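PDB 3NZE: putative transcriptional regulator, sugar-binding family from Arthrobacter aurescens, which probably regulates transcription as a member of the SorC family, binding DNA and responding to a carbohydrate through its putative sugar-binding domain. Local coordinates for residues Asn18-Asp23 / Gly241-Gly246; Glu37-Val42 / Gly65-Ala70; Met44-Thr49 / Asp250-Glu255; Ala124-Asp127 / Thr131-Ala134; Gly172-Glu177 / Thr194-Ser199. All blocks are in the same frame, centred on the assembly; numbering follows the deposited sequence.

How the contacts relate
The five contacts form two linked groups within one Rossmann-like α/β domain. Contacts 2 and 3 share helix 35-50, centres about 10 Å apart; contact 1, its centre about 15 Å from that of contact 3, touches it where Asp23 meets strand 250-254. Contacts 4 and 5 form the second group, centres about 14 Å apart, joined by Phe125 packing against the 172-177 loop. Contact 1 also meets contact 5, through Phe197 against helix 236-244. Contacts 3 and 4, centres about 32 Å apart, flank the chain's centre. Contacts 1 and 3 bring the N-terminal part to the C-terminal part, closing the domain, whereas contacts 2, 4 and 5 follow one another and are more local.

Contact 1. Residues Asn18-Asp23 / Gly241-Gly246; sequences NQYGVD and GALAAG
Tyr20, in the last turn of helix 9-20, and Leu243, near the end of helix 236-244, set the register, their CA atoms 6.9 Å apart. Tyr20 CG lies beside the backbone N, anti to the carbonyl carbon (chi1 -67°), which carries the ring to Leu243. Leu243 CD1 sits over one face of the Tyr20 ring, 4.1 Å from its centroid and 24° off the ring normal, a CH-pi contact. It is displaced toward the rim, and the nearest ring atom is Tyr20 CD1 at 3.7 Å from Leu243 CD1. Gln19 CG lies against the opposite face. The second branch, Leu243 CD2, reaches Val22 CG1 at 4.1 Å. A water joins the backbones, donating to Tyr20 O at 2.8 Å and to Leu243 O at 3.0 Å; the latter oxygen also accepts from Gly246 N in the Schellman motif that ends its helix. Gly21, with phi +62°, turns the chain out of helix 9-20 and brings Val22 round to the leucine's second methyl. Beyond it, Asp23 begins strand 23-27, which pairs in parallel with strand 250-254. Helix 236-244 connects strands 225-230 and 250-254 as a beta-alpha-beta crossover, and Tyr20 OH bonds to Leu261 O of helix 255-261.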
# COMPACT_ATOMS: atom_id res chain seq x y z
N ASN A 18 1.87 1.78 -21.27
CA ASN A 18 0.93 1.49 -22.35
C ASN A 18 -0.00 0.34 -22.05
O ASN A 18 -1.17 0.35 -22.45
CB ASN A 18 1.69 1.25 -23.67
CG ASN A 18 2.28 2.53 -24.23
OD1 ASN A 18 1.76 3.62 -23.98
ND2 ASN A 18 3.38 2.42 -24.97
N GLN A 19 0.51 -0.66 -21.34
CA GLN A 19 -0.28 -1.85 -21.07
C GLN A 19 -1.18 -1.69 -19.85
O GLN A 19 -2.27 -2.26 -19.82
CB GLN A 19 0.66 -3.06 -20.91
CG GLN A 19 -0.03 -4.37 -20.57
CD GLN A 19 0.97 -5.52 -20.47
OE1 GLN A 19 2.10 -5.42 -20.96
NE2 GLN A 19 0.56 -6.62 -19.83
N TYR A 20 -0.75 -0.91 -18.86
CA TYR A 20 -1.50 -0.81 -17.61
C TYR A 20 -2.08 0.57 -17.32
O TYR A 20 -2.83 0.74 -16.37
CB TYR A 20 -0.68 -1.31 -16.42
CG TYR A 20 -0.40 -2.79 -16.50
CD1 TYR A 20 -1.35 -3.71 -16.09
CD2 TYR A 20 0.80 -3.26 -17.02
CE1 TYR A 20 -1.11 -5.08 -16.17
CE2 TYR A 20 1.06 -4.62 -17.11
CZ TYR A 20 0.09 -5.53 -16.68
OH TYR A 20 0.33 -6.88 -16.77
N GLY A 21 -1.72 1.56 -18.14
CA GLY A 21 -2.30 2.88 -18.00
C GLY A 21 -2.02 3.56 -16.67
O GLY A 21 -2.89 4.23 -16.10
N VAL A 22 -0.81 3.38 -16.17
CA VAL A 22 -0.34 4.10 -14.99
C VAL A 22 0.99 4.76 -15.32
O VAL A 22 1.70 4.31 -16.22
CB VAL A 22 -0.11 3.18 -13.78
CG1 VAL A 22 -1.42 2.61 -13.30
CG2 VAL A 22 0.89 2.07 -14.13
N ASP A 23 1.32 5.84 -14.62
CA ASP A 23 2.65 6.39 -14.72
C ASP A 23 3.57 5.47 -13.92
O ASP A 23 3.14 4.88 -12.92
CB ASP A 23 2.69 7.85 -14.26
CG ASP A 23 2.14 8.81 -15.32
OD1 ASP A 23 2.86 9.05 -16.31
OD2 ASP A 23 1.00 9.30 -15.19
N GLY A 241 -3.33 -7.88 -9.76
CA GLY A 241 -4.67 -7.68 -9.25
C GLY A 241 -4.94 -6.22 -8.90
O GLY A 241 -6.02 -5.70 -9.18
N ALA A 242 -3.96 -5.57 -8.28
CA ALA A 242 -4.15 -4.17 -7.89
C ALA A 242 -4.30 -3.29 -9.12
O ALA A 242 -5.09 -2.35 -9.13
CB ALA A 242 -3.00 -3.67 -7.05
N LEU A 243 -3.53 -3.60 -10.15
CA LEU A 243 -3.61 -2.85 -11.39
C LEU A 243 -4.93 -3.14 -12.09
O LEU A 243 -5.55 -2.23 -12.64
CB LEU A 243 -2.42 -3.17 -12.30
CG LEU A 243 -1.06 -2.66 -11.80
CD1 LEU A 243 0.07 -3.18 -12.66
CD2 LEU A 243 -1.04 -1.13 -11.73
N ALA A 244 -5.36 -4.40 -12.06
CA ALA A 244 -6.65 -4.75 -12.63
C ALA A 244 -7.77 -3.98 -11.94
O ALA A 244 -8.75 -3.59 -12.58
CB ALA A 244 -6.91 -6.25 -12.54
N ALA A 245 -7.60 -3.75 -10.64
CA ALA A 245 -8.58 -3.01 -9.86
C ALA A 245 -8.47 -1.50 -10.07
O ALA A 245 -9.31 -0.73 -9.58
CB ALA A 245 -8.46 -3.36 -8.38
N GLY A 246 -7.45 -1.07 -10.80
CA GLY A 246 -7.25 0.34 -11.10
C GLY A 246 -6.88 1.16 -9.89
O GLY A 246 -7.21 2.34 -9.79
O HOH W 1 -4.17 0.01 -13.99

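Contact 2. Residues Glu37-Val42 / Gly65-Ala70; sequences ETLDRV and GATLSA
Leu39 carries the contact, laying its branched end against Ala66, Thr67 and Ala70 on the facing side of helix 66-73. Its CG is 3.8 Å from Ala70 CB, the closest approach between the segments. The two methyls then diverge: CD1 meets Thr67 CG2 at 4.0 Å, while CD2 rests by Ala70 CB and lies 4.0 Å from the carbonyl oxygen Ala66 O. The leucine thus spans one helical turn, from Ala66 to Ala70. Its CG is anti to the backbone N (chi1 172°), which points the side chain toward helix 66-73. Thr67 likewise holds CG2 anti to its own N, which presents the methyl to the leucine. The contact is van der Waals packing, almost all of it between carbon atoms; the axes of segments 37-42 and 66-70 approach to 9.4 Å, crossing at -59°.

Around this shell, polar groups fix the helix ends and flanks. Gly65 is the N-cap of helix 66-73, its O accepting from Ser69 N at 2.9 Å. On helix 35-50, Arg41 NH1 donates to Glu37 O and forms a salt bridge with Glu37 OE1 at 2.9 Å, Glu37 OE1 lying in the guanidinium plane and using its anti lone pair. Asp40 OD1 bonds to His74 NE2, a further tie toward the end of the second helix. Val42 and Thr67 both touch Val229 of strand 225-230, which places the two helices on the same face of the sheet. Helix packing of this kind over parallel strands is characteristic of the Rossmann-like α/β fold, in which helix 66-73 makes the crossover from strand 59-62 to strand 84-87.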
# COMPACT_ATOMS: atom_id res chain seq x y z
N GLU A 37 17.59 -5.23 0.46
CA GLU A 37 18.43 -4.25 -0.24
C GLU A 37 17.74 -3.76 -1.51
O GLU A 37 17.88 -2.61 -1.89
CB GLU A 37 19.80 -4.82 -0.57
CG GLU A 37 20.69 -5.08 0.66
CD GLU A 37 20.91 -3.84 1.52
OE1 GLU A 37 20.69 -2.70 1.04
OE2 GLU A 37 21.32 -4.01 2.70
N THR A 38 17.01 -4.66 -2.16
CA THR A 38 16.25 -4.30 -3.35
C THR A 38 15.14 -3.33 -2.97
O THR A 38 14.93 -2.33 -3.65
CB THR A 38 15.65 -5.55 -4.03
OG1 THR A 38 16.71 -6.42 -4.42
CG2 THR A 38 14.86 -5.17 -5.26
N LEU A 39 14.42 -3.63 -1.89
CA LEU A 39 13.36 -2.76 -1.40
C LEU A 39 13.92 -1.40 -1.03
O LEU A 39 13.30 -0.37 -1.28
CB LEU A 39 12.68 -3.38 -0.18
CG LEU A 39 11.66 -2.50 0.54
CD1 LEU A 39 10.57 -2.00 -0.41
CD2 LEU A 39 11.04 -3.21 1.76
N ASP A 40 15.10 -1.38 -0.42
CA ASP A 40 15.68 -0.12 0.01
C ASP A 40 15.85 0.81 -1.18
O ASP A 40 15.61 2.02 -1.10
CB ASP A 40 17.03 -0.36 0.68
CG ASP A 40 17.35 0.71 1.70
OD1 ASP A 40 16.40 1.16 2.38
OD2 ASP A 40 18.54 1.08 1.83
N ARG A 41 16.23 0.22 -2.31
CA ARG A 41 16.46 0.99 -3.52
C ARG A 41 15.17 1.40 -4.20
O ARG A 41 15.07 2.50 -4.75
CB ARG A 41 17.37 0.22 -4.47
CG ARG A 41 18.85 0.33 -4.07
CD ARG A 41 19.58 -0.98 -4.23
NE ARG A 41 20.97 -0.87 -3.77
CZ ARG A 41 21.38 -1.10 -2.52
NH1 ARG A 41 20.51 -1.48 -1.58
NH2 ARG A 41 22.66 -0.97 -2.22
N VAL A 42 14.17 0.52 -4.18
CA VAL A 42 12.86 0.88 -4.70
C VAL A 42 12.31 2.01 -3.84
O VAL A 42 11.75 2.98 -4.34
CB VAL A 42 11.90 -0.32 -4.73
CG1 VAL A 42 10.49 0.12 -5.17
CG2 VAL A 42 12.44 -1.40 -5.67
N GLY A 65 3.12 -0.47 6.27
CA GLY A 65 3.54 -1.85 6.09
C GLY A 65 5.05 -1.85 5.93
O GLY A 65 5.69 -0.82 6.08
N ALA A 66 5.63 -3.01 5.62
CA ALA A 66 7.07 -3.12 5.47
C ALA A 66 7.58 -2.23 4.33
O ALA A 66 8.60 -1.57 4.46
CB ALA A 66 7.48 -4.58 5.25
N THR A 67 6.84 -2.19 3.23
CA THR A 67 7.25 -1.36 2.12
C THR A 67 7.22 0.11 2.51
O THR A 67 8.18 0.84 2.29
CB THR A 67 6.39 -1.61 0.88
OG1 THR A 67 6.55 -2.97 0.49
CG2 THR A 67 6.84 -0.69 -0.28
N LEU A 68 6.11 0.54 3.10
CA LEU A 68 5.99 1.94 3.47
C LEU A 68 6.99 2.36 4.55
O LEU A 68 7.40 3.52 4.63
CB LEU A 68 4.55 2.25 3.89
CG LEU A 68 3.78 3.04 2.83
CD1 LEU A 68 4.41 4.43 2.73
CD2 LEU A 68 3.82 2.33 1.47
N SER A 69 7.40 1.41 5.38
CA SER A 69 8.42 1.71 6.38
C SER A 69 9.70 2.10 5.67
O SER A 69 10.31 3.12 5.99
CB SER A 69 8.68 0.50 7.27
OG SER A 69 9.46 0.88 8.38
N ALA A 70 10.11 1.30 4.69
CA ALA A 70 11.31 1.60 3.91
C ALA A 70 11.18 2.96 3.22
O ALA A 70 12.10 3.77 3.25
CB ALA A 70 11.59 0.50 2.91

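Contact 3. Residues Met44-Thr49 / Asp250-Glu255; sequences MQAART and DLILDE
Ile252 projects from the strand into helix 35-50, where its methyl CG2 lies 3.8 Å from Gln45 CG and 3.9 Å from the backbone atom Ala46 N. Its other branch runs along the helix backbone at Ala46: CG1 and CD1 pass along Ala46 CA, and CD1 comes within 4.2 Å of both Ala46 CB and Thr49 CG2. With CG1 anti to the carbonyl carbon and CG2 anti to the backbone N (chi1 -57°), the two branches diverge and one isoleucine spans residues 45, 46 and 49. The axes of helical segment 44-49 and strand 250-254 run nearly antiparallel, at 160°, and approach to 8.4 Å.

This is the usual helix-on-sheet packing of an α/β domain: helix 35-50 follows strand 23-27 and runs back over the adjacent parallel strand 250-254. Alternation along that strand turns Leu251 away from the helix, and Asp250 and Ile252 toward it. Next to the isoleucine, Gln45 is bent at chi2, which turns its amide along its own helix toward Thr49, one turn on. Gln45 NE2 donates to Thr49 OG1 at 3.2 Å with an N-H...O angle of 156°, the acceptor lying in the amide plane. That bond links the polar ends of two residues whose carbon atoms face the isoleucine. Asp250 OD2, at the start of the strand, forms a salt bridge with Arg225, while Asp254 at the other end caps the beginning of helix 255-261.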
# COMPACT_ATOMS: atom_id res chain seq x y z
N MSE A 44 13.83 4.28 -2.09
CA MSE A 44 14.48 5.55 -2.38
C MSE A 44 13.86 6.24 -3.59
O MSE A 44 13.62 7.44 -3.56
CB MSE A 44 15.98 5.36 -2.66
CG MSE A 44 16.82 5.20 -1.44
SE MSE A 44 18.69 5.42 -1.93
CE MSE A 44 18.75 7.34 -2.27
N GLN A 45 13.63 5.49 -4.66
CA GLN A 45 13.01 6.10 -5.84
C GLN A 45 11.58 6.53 -5.51
O GLN A 45 11.13 7.59 -5.95
CB GLN A 45 13.01 5.13 -7.03
CG GLN A 45 12.26 5.66 -8.24
CD GLN A 45 12.92 6.90 -8.80
OE1 GLN A 45 14.10 6.88 -9.16
NE2 GLN A 45 12.16 7.99 -8.89
N ALA A 46 10.87 5.72 -4.75
CA ALA A 46 9.49 6.07 -4.41
C ALA A 46 9.47 7.40 -3.64
O ALA A 46 8.62 8.26 -3.89
CB ALA A 46 8.82 4.95 -3.59
N ALA A 47 10.39 7.56 -2.70
CA ALA A 47 10.45 8.79 -1.91
C ALA A 47 10.66 9.99 -2.82
O ALA A 47 10.06 11.05 -2.63
CB ALA A 47 11.58 8.70 -0.87
N ARG A 48 11.55 9.82 -3.79
CA ARG A 48 11.84 10.89 -4.73
C ARG A 48 10.59 11.25 -5.54
O ARG A 48 10.35 12.42 -5.84
CB ARG A 48 12.99 10.48 -5.66
CG ARG A 48 13.18 11.43 -6.82
CD ARG A 48 14.48 11.16 -7.56
NE ARG A 48 15.64 11.53 -6.75
CZ ARG A 48 16.85 11.74 -7.24
NH1 ARG A 48 17.07 11.62 -8.55
NH2 ARG A 48 17.85 12.08 -6.44
N THR A 49 9.81 10.24 -5.88
CA THR A 49 8.58 10.45 -6.65
C THR A 49 7.45 11.06 -5.82
O THR A 49 6.69 11.90 -6.32
CB THR A 49 8.13 9.14 -7.32
OG1 THR A 49 9.13 8.75 -8.28
CG2 THR A 49 6.79 9.33 -8.00
N ASP A 250 0.27 6.01 -10.02
CA ASP A 250 1.72 6.09 -10.13
C ASP A 250 2.32 4.84 -9.51
O ASP A 250 1.95 4.45 -8.41
CB ASP A 250 2.25 7.32 -9.41
CG ASP A 250 1.67 8.62 -9.96
OD1 ASP A 250 2.30 9.23 -10.85
OD2 ASP A 250 0.59 9.01 -9.50
N LEU A 251 3.22 4.19 -10.22
CA LEU A 251 3.77 2.93 -9.76
C LEU A 251 5.29 3.00 -9.72
O LEU A 251 5.91 3.48 -10.67
CB LEU A 251 3.33 1.82 -10.72
CG LEU A 251 3.93 0.42 -10.55
CD1 LEU A 251 3.44 -0.20 -9.24
CD2 LEU A 251 3.54 -0.46 -11.73
N ILE A 252 5.89 2.56 -8.62
CA ILE A 252 7.34 2.43 -8.52
C ILE A 252 7.66 0.98 -8.19
O ILE A 252 7.13 0.43 -7.23
CB ILE A 252 7.92 3.35 -7.43
CG1 ILE A 252 7.55 4.81 -7.69
CG2 ILE A 252 9.46 3.21 -7.36
CD1 ILE A 252 6.33 5.26 -6.95
N LEU A 253 8.51 0.35 -9.00
CA LEU A 253 8.83 -1.06 -8.79
C LEU A 253 10.21 -1.40 -9.32
O LEU A 253 10.77 -0.67 -10.13
CB LEU A 253 7.78 -1.98 -9.43
CG LEU A 253 7.85 -2.26 -10.93
CD1 LEU A 253 6.81 -3.31 -11.32
CD2 LEU A 253 7.65 -1.00 -11.78
N ASP A 254 10.77 -2.52 -8.85
CA ASP A 254 12.11 -2.90 -9.25
C ASP A 254 12.11 -3.53 -10.64
O ASP A 254 11.09 -4.04 -11.09
CB ASP A 254 12.72 -3.88 -8.25
CG ASP A 254 11.95 -5.18 -8.18
OD1 ASP A 254 10.83 -5.17 -7.62
OD2 ASP A 254 12.46 -6.20 -8.70
N GLU A 255 13.27 -3.49 -11.27
CA GLU A 255 13.47 -3.99 -12.63
C GLU A 255 12.97 -5.42 -12.81
O GLU A 255 12.28 -5.72 -13.78
CB GLU A 255 14.96 -3.90 -12.97
CG GLU A 255 15.34 -4.40 -14.35
CD GLU A 255 16.84 -4.32 -14.58
OE1 GLU A 255 17.53 -3.62 -13.80
OE2 GLU A 255 17.33 -4.95 -15.54

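Contact 4. Residues Ala124-Asp127 / Thr131-Ala134; sequences AFFD and TKTA
Phe126 turns one ring face to the backbone of helix 129-135, and the packed part of the contact begins there. Lys132 CA stands over that face, 3.9 Å from the ring centroid and 19° off the normal, a CH-pi contact of a backbone carbon displaced toward the rim. The carbonyl carbon of Thr131 lies over the same face, farther from the plane. The closest pairs are made by two side chains at opposite ortho carbons: Thr131 CG2 is 3.5 Å from Phe126 CD1, and Lys132 CB is 3.5 Å from Phe126 CD2. The threonine methyl also reaches Phe126 CE1 at 3.7 Å. It does so because CG2 stands anti to its backbone N, with OG1 beside that N.

Beyond CB and CG the lysine leaves the contact. Its chain is fully extended, with CG anti to the backbone N (chi1 -179°), and carries NZ away from the ring to a weak hydrogen bond with Ser212 O. The aliphatic root is therefore packed while the charged end reaches its partner only weakly. The solvent side is looser still: Asp127 is exposed, its side chain no nearer than 5.9 Å to the helical segment, and Thr133 points away from the loop into an exposed position.

On the loop itself, the backbone of Phe126 is bound to Arg211, whose NE also donates to Phe126 O, and its ring touches Thr213. The preceding Phe125 stacks with Tyr174 instead, so the segment between strand 116-118 and helix 129-135 lies between that helix and the 172-177 loop.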
# COMPACT_ATOMS: atom_id res chain seq x y z
N ALA A 124 -4.76 -4.14 13.90
CA ALA A 124 -4.31 -4.36 12.53
C ALA A 124 -5.40 -4.94 11.63
O ALA A 124 -5.41 -4.70 10.44
CB ALA A 124 -3.07 -5.28 12.50
N PHE A 125 -6.30 -5.72 12.23
CA PHE A 125 -7.32 -6.46 11.49
C PHE A 125 -8.23 -7.04 12.56
O PHE A 125 -7.80 -7.18 13.71
CB PHE A 125 -6.65 -7.59 10.70
CG PHE A 125 -7.45 -8.10 9.53
CD1 PHE A 125 -7.42 -7.42 8.32
CD2 PHE A 125 -8.20 -9.25 9.63
CE1 PHE A 125 -8.14 -7.89 7.23
CE2 PHE A 125 -8.94 -9.72 8.54
CZ PHE A 125 -8.90 -9.04 7.35
N PHE A 126 -9.47 -7.35 12.22
CA PHE A 126 -10.39 -7.91 13.21
C PHE A 126 -10.54 -9.41 13.08
O PHE A 126 -10.56 -9.95 11.99
CB PHE A 126 -11.77 -7.25 13.09
CG PHE A 126 -11.78 -5.80 13.46
CD1 PHE A 126 -11.68 -5.42 14.79
CD2 PHE A 126 -11.90 -4.83 12.48
CE1 PHE A 126 -11.69 -4.08 15.13
CE2 PHE A 126 -11.92 -3.49 12.83
CZ PHE A 126 -11.80 -3.11 14.16
N ASP A 127 -10.63 -10.09 14.22
CA ASP A 127 -10.91 -11.53 14.26
C ASP A 127 -12.35 -11.83 13.83
O ASP A 127 -12.62 -12.89 13.25
CB ASP A 127 -10.73 -12.07 15.69
CG ASP A 127 -9.27 -12.16 16.11
OD1 ASP A 127 -8.38 -11.88 15.29
OD2 ASP A 127 -9.03 -12.53 17.28
N THR A 131 -16.96 -7.35 15.36
CA THR A 131 -16.12 -6.36 16.03
C THR A 131 -15.94 -5.13 15.14
O THR A 131 -16.00 -4.00 15.62
CB THR A 131 -14.75 -6.91 16.45
OG1 THR A 131 -14.92 -8.16 17.12
CG2 THR A 131 -14.05 -5.92 17.38
N LYS A 132 -15.71 -5.35 13.85
CA LYS A 132 -15.58 -4.22 12.94
C LYS A 132 -16.84 -3.37 12.95
O LYS A 132 -16.77 -2.15 13.07
CB LYS A 132 -15.28 -4.66 11.51
CG LYS A 132 -15.13 -3.45 10.59
CD LYS A 132 -14.96 -3.82 9.14
CE LYS A 132 -14.78 -2.57 8.30
NZ LYS A 132 -14.51 -2.90 6.89
N THR A 133 -17.99 -4.03 12.81
CA THR A 133 -19.28 -3.35 12.85
C THR A 133 -19.40 -2.46 14.08
O THR A 133 -19.76 -1.28 13.98
CB THR A 133 -20.44 -4.37 12.84
OG1 THR A 133 -20.39 -5.12 11.61
CG2 THR A 133 -21.78 -3.67 12.95
N ALA A 134 -19.09 -3.03 15.24
CA ALA A 134 -19.14 -2.27 16.49
C ALA A 134 -18.18 -1.07 16.48
O ALA A 134 -18.59 0.06 16.76
CB ALA A 134 -18.84 -3.18 17.68

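Contact 5. Residues Gly172-Glu177 / Thr194-Ser199; sequences GGYLDE and TVFFRS
Tyr174 and Thr194 make the closest approach, a contact between a hydroxyl oxygen and carbon atoms: Tyr174 OH lies 3.4 Å from Thr194 CG2 and 3.5 Å from Thr194 CB. The methyl also comes obliquely to the ring, Thr194 CG2 3.7 Å from Tyr174 CZ. The threonine directs its own oxygen elsewhere; with chi1 81°, OG1 stands between the backbone N and the carbonyl carbon and bonds to Ser212 OG, while CG2 is presented to the phenol.

The aromatic and aliphatic contacts gather at Phe196 CZ. This atom meets the edge of the Tyr174 ring near its plane, 4.2 Å from Tyr174 CE2, and lies 3.7 Å from the hydroxyl oxygen of the same tyrosine. Leu175 CD1 approaches from the same segment, 4.1 Å from Phe196 CZ. The phenylalanine thus brings the far end of its ring to two consecutive residues.

Side chains that accept from backbone N-H groups position these residues. Thr194 has a positive phi in the tight connection between the antiparallel strands 188-192 and 195-198, where Asp191 OD2 accepts from Thr194 N. Asn209 OD1 accepts a hydrogen bond from Phe196 N, and Asp176, just after the leucine, caps helix 177-185. The side chain of Tyr174 lies about 12 Å from that of Thr96, a calcium ligand, though this chain holds no such ion. The chemistry implies that loop 172-177 and strand 195-198 are joined by apolar and aromatic packing, while the hydrogen bonds found here, such as Thr194 OG1 with Ser212 OG, lead out of the contact.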
# COMPACT_ATOMS: atom_id res chain seq x y z
N GLY A 172 1.87 -9.25 7.52
CA GLY A 172 1.21 -8.47 8.55
C GLY A 172 0.89 -9.32 9.76
O GLY A 172 0.62 -8.79 10.84
N GLY A 173 0.91 -10.63 9.58
CA GLY A 173 0.71 -11.56 10.68
C GLY A 173 -0.61 -11.40 11.40
O GLY A 173 -0.70 -11.64 12.59
N TYR A 174 -1.65 -10.98 10.68
CA TYR A 174 -2.95 -10.80 11.30
C TYR A 174 -3.99 -11.87 10.91
O TYR A 174 -5.12 -11.85 11.41
CB TYR A 174 -3.49 -9.39 11.02
CG TYR A 174 -3.54 -9.01 9.55
CD1 TYR A 174 -2.61 -8.13 9.01
CD2 TYR A 174 -4.54 -9.51 8.72
CE1 TYR A 174 -2.65 -7.77 7.68
CE2 TYR A 174 -4.59 -9.14 7.38
CZ TYR A 174 -3.64 -8.28 6.87
OH TYR A 174 -3.69 -7.92 5.53
N LEU A 175 -3.61 -12.78 10.02
CA LEU A 175 -4.48 -13.89 9.65
C LEU A 175 -4.00 -15.21 10.25
O LEU A 175 -2.80 -15.46 10.32
CB LEU A 175 -4.56 -14.04 8.12
CG LEU A 175 -5.10 -12.86 7.31
CD1 LEU A 175 -5.16 -13.22 5.83
CD2 LEU A 175 -6.47 -12.44 7.81
N ASP A 176 -4.93 -16.06 10.68
CA ASP A 176 -4.56 -17.40 11.10
C ASP A 176 -4.70 -18.37 9.93
O ASP A 176 -5.04 -17.97 8.82
CB ASP A 176 -5.39 -17.85 12.31
CG ASP A 176 -6.88 -17.85 12.04
OD1 ASP A 176 -7.65 -17.73 13.01
OD2 ASP A 176 -7.28 -17.98 10.86
N GLU A 177 -4.42 -19.65 10.16
CA GLU A 177 -4.35 -20.62 9.06
C GLU A 177 -5.68 -20.80 8.33
O GLU A 177 -5.71 -20.91 7.11
CB GLU A 177 -3.79 -21.96 9.53
CG GLU A 177 -4.51 -22.57 10.72
CD GLU A 177 -4.01 -23.97 11.05
OE1 GLU A 177 -2.91 -24.08 11.65
OE2 GLU A 177 -4.70 -24.95 10.71
N THR A 194 -4.83 -3.89 3.55
CA THR A 194 -5.55 -5.02 4.13
C THR A 194 -6.94 -5.26 3.54
O THR A 194 -7.73 -6.04 4.08
CB THR A 194 -5.58 -5.02 5.71
OG1 THR A 194 -6.61 -4.14 6.19
CG2 THR A 194 -4.23 -4.63 6.28
N VAL A 195 -7.25 -4.60 2.42
CA VAL A 195 -8.47 -4.90 1.67
C VAL A 195 -8.11 -5.74 0.45
O VAL A 195 -7.34 -5.31 -0.41
CB VAL A 195 -9.22 -3.62 1.21
CG1 VAL A 195 -10.56 -3.99 0.54
CG2 VAL A 195 -9.47 -2.68 2.39
N PHE A 196 -8.65 -6.94 0.40
CA PHE A 196 -8.24 -7.95 -0.58
C PHE A 196 -8.96 -7.85 -1.91
O PHE A 196 -10.08 -7.32 -1.99
CB PHE A 196 -8.44 -9.33 0.03
CG PHE A 196 -7.61 -9.57 1.27
CD1 PHE A 196 -6.37 -10.17 1.17
CD2 PHE A 196 -8.07 -9.16 2.51
CE1 PHE A 196 -5.59 -10.37 2.31
CE2 PHE A 196 -7.30 -9.36 3.65
CZ PHE A 196 -6.06 -9.97 3.55
N PHE A 197 -8.32 -8.37 -2.95
CA PHE A 197 -8.92 -8.41 -4.29
C PHE A 197 -8.53 -9.68 -5.04
O PHE A 197 -7.57 -10.36 -4.67
CB PHE A 197 -8.48 -7.19 -5.09
CG PHE A 197 -7.00 -6.92 -5.01
CD1 PHE A 197 -6.11 -7.74 -5.68
CD2 PHE A 197 -6.51 -5.88 -4.24
CE1 PHE A 197 -4.74 -7.51 -5.61
CE2 PHE A 197 -5.14 -5.64 -4.15
CZ PHE A 197 -4.25 -6.47 -4.85
N ARG A 198 -9.28 -9.98 -6.11
CA ARG A 198 -9.04 -11.15 -6.95
C ARG A 198 -8.14 -10.77 -8.14
O ARG A 198 -7.77 -9.61 -8.30
CB ARG A 198 -10.36 -11.74 -7.46
CG ARG A 198 -11.33 -12.13 -6.34
CD ARG A 198 -12.60 -12.78 -6.91
NE ARG A 198 -13.59 -13.10 -5.87
CZ ARG A 198 -14.45 -12.22 -5.37
NH1 ARG A 198 -14.47 -10.96 -5.81
NH2 ARG A 198 -15.31 -12.60 -4.43
N SER A 199 -7.80 -11.75 -8.98
CA SER A 199 -6.92 -11.47 -10.12
C SER A 199 -7.52 -10.44 -11.07
O SER A 199 -6.78 -9.68 -11.70
CB SER A 199 -6.58 -12.76 -10.88
OG SER A 199 -7.74 -13.36 -11.43